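Local coordinates for probable glutathione reductase (Sinorhizobium meliloti, PDB 4DNA) that probably reduces glutathione disulfide to glutathione with NADPH, as an FAD-dependent homodimer of the class I pyridine nucleotide-disulfide oxidoreductase family, at the interface of chains A and B. Numbering follows the deposited sequence. Chains: chain A/B, Probable glutathione reductase.

The interface of chains A and B. Residues chain A 415, 418-419, 422, 443, 446; chain B 415, 418-419, 422, 443, 446.
A:Leu418 and B:Leu418 pass each other side by side on the two-fold axis, CB to CB at 3.7 Å, where helix 412-424 of one subunit packs against its twin. The pair is a compact example of knob-into-pocket packing between identical helices: each leucine reaches past its counterpart and is received by the partner chain. In both copies chi1 of -60° sets CG anti to the carbonyl carbon, and chi2 near 165° then turns CD1 and CD2 to different parts of the partner's surface.

The branches divide the work. CD1 of A:Leu418 lies over the helix at selenomethionine B:Met415, 3.5 Å from its CA and also near CB and CG, the two side chains crossing at about a right angle. CD2 points toward the flank, where it meets CD1 of B:Leu446 at 3.6 Å and CD2 of B:Leu419 at 3.8 Å, while the methyl of B:Ala443 closes the pocket more loosely. B:Leu418 is held likewise, its CD2 lying 3.7 Å from CD2 of A:Leu419 and 3.9 Å from CD1 of A:Leu446.

One helical turn beyond the leucines, A:Ser422 and B:Ser422 meet hydroxyl to hydroxyl across the axis. Their OG atoms are 3.3 Å apart, a weak hydrogen bond whose donor is not settled; being weak, it adds little more than a polar rim to this mainly apolar patch of the interface.

The centre of the contact lies about 14 Å from A:His439, the predicted proton acceptor. Within the dimerisation domain, this self-complementary seam helps hold the homodimer together.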
loop_
_atom_site.group_PDB
_atom_site.type_symbol
_atom_site.label_atom_id
_atom_site.label_comp_id
_atom_site.label_asym_id
_atom_site.label_seq_id
_atom_site.Cartn_x
_atom_site.Cartn_y
_atom_site.Cartn_z
HETATM N N MSE A 415 -2.076 2.362 3.373
HETATM C CA MSE A 415 -1.215 3.311 4.014
HETATM C C MSE A 415 -1.782 3.855 5.268
HETATM O O MSE A 415 -1.070 4.043 6.251
HETATM C CB MSE A 415 -0.975 4.424 3.037
HETATM C CG MSE A 415 0.238 4.051 2.227
HETATM SE SE MSE A 415 0.460 5.271 0.737
HETATM C CE MSE A 415 1.376 6.675 1.689
ATOM N N LEU A 418 -1.279 1.487 8.208
ATOM C CA LEU A 418 0.092 1.514 8.719
ATOM C C LEU A 418 0.435 2.838 9.395
ATOM O O LEU A 418 0.908 2.848 10.532
ATOM C CB LEU A 418 1.089 1.177 7.620
ATOM C CG LEU A 418 0.860 -0.206 7.013
ATOM C CD1 LEU A 418 1.691 -0.366 5.763
ATOM C CD2 LEU A 418 1.171 -1.315 8.008
ATOM N N LEU A 419 0.173 3.956 8.722
ATOM C CA LEU A 419 0.330 5.236 9.376
ATOM C C LEU A 419 -0.376 5.264 10.747
ATOM O O LEU A 419 0.134 5.862 11.696
ATOM C CB LEU A 419 -0.199 6.359 8.495
ATOM C CG LEU A 419 0.535 6.665 7.191
ATOM C CD1 LEU A 419 -0.321 7.578 6.314
ATOM C CD2 LEU A 419 1.888 7.295 7.472
ATOM N N SER A 422 1.831 4.252 13.568
ATOM C CA SER A 422 2.759 5.338 13.886
ATOM C C SER A 422 2.104 6.427 14.720
ATOM O O SER A 422 2.719 6.935 15.648
ATOM C CB SER A 422 3.359 5.934 12.617
ATOM O OG SER A 422 3.959 4.916 11.830
ATOM N N ALA A 443 4.966 6.242 -1.062
ATOM C CA ALA A 443 5.201 6.467 0.364
ATOM C C ALA A 443 6.480 7.205 0.745
ATOM O O ALA A 443 6.537 7.792 1.822
ATOM C CB ALA A 443 5.126 5.141 1.107
ATOM N N LEU A 446 6.444 10.921 2.012
ATOM C CA LEU A 446 6.147 11.237 3.413
ATOM C C LEU A 446 7.417 11.343 4.260
ATOM O O LEU A 446 7.415 12.008 5.300
ATOM C CB LEU A 446 5.201 10.209 4.027
ATOM C CG LEU A 446 3.755 10.085 3.546
ATOM C CD1 LEU A 446 3.290 8.648 3.716
ATOM C CD2 LEU A 446 2.837 11.021 4.306
HETATM N N MSE B 415 4.094 -0.746 1.891
HETATM C CA MSE B 415 4.004 -1.123 3.291
HETATM C C MSE B 415 5.348 -1.160 3.985
HETATM O O MSE B 415 5.473 -0.736 5.137
HETATM C CB MSE B 415 3.399 -2.512 3.279
HETATM C CG MSE B 415 1.958 -2.494 2.779
HETATM SE SE MSE B 415 1.144 -4.208 3.334
HETATM C CE MSE B 415 -0.476 -4.131 2.210
ATOM N N LEU B 418 6.324 2.187 5.245
ATOM C CA LEU B 418 5.630 2.704 6.410
ATOM C C LEU B 418 5.953 1.954 7.683
ATOM O O LEU B 418 6.013 2.574 8.760
ATOM C CB LEU B 418 4.128 2.816 6.170
ATOM C CG LEU B 418 3.822 3.757 4.999
ATOM C CD1 LEU B 418 2.421 3.488 4.503
ATOM C CD2 LEU B 418 4.031 5.226 5.331
ATOM N N LEU B 419 6.192 0.651 7.575
ATOM C CA LEU B 419 6.670 -0.089 8.728
ATOM C C LEU B 419 8.061 0.405 9.113
ATOM O O LEU B 419 8.403 0.477 10.300
ATOM C CB LEU B 419 6.692 -1.584 8.447
ATOM C CG LEU B 419 5.344 -2.209 8.081
ATOM C CD1 LEU B 419 5.565 -3.429 7.205
ATOM C CD2 LEU B 419 4.524 -2.554 9.317
ATOM N N SER B 422 7.709 2.802 11.834
ATOM C CA SER B 422 7.313 2.108 13.062
ATOM C C SER B 422 8.452 1.368 13.749
ATOM O O SER B 422 8.568 1.416 14.970
ATOM C CB SER B 422 6.162 1.149 12.781
ATOM O OG SER B 422 4.994 1.883 12.449
ATOM N N ALA B 443 -3.386 -4.868 5.288
ATOM C CA ALA B 443 -2.528 -4.435 6.391
ATOM C C ALA B 443 -3.156 -4.632 7.770
ATOM O O ALA B 443 -2.437 -4.733 8.770
ATOM C CB ALA B 443 -2.104 -2.994 6.196
ATOM N N LEU B 446 -1.808 -7.193 10.305
ATOM C CA LEU B 446 -0.715 -6.858 11.218
ATOM C C LEU B 446 -1.177 -6.341 12.594
ATOM O O LEU B 446 -0.438 -6.398 13.574
ATOM C CB LEU B 446 0.239 -5.844 10.561
ATOM C CG LEU B 446 0.706 -6.121 9.124
ATOM C CD1 LEU B 446 1.388 -4.912 8.489
ATOM C CD2 LEU B 446 1.582 -7.363 9.040
#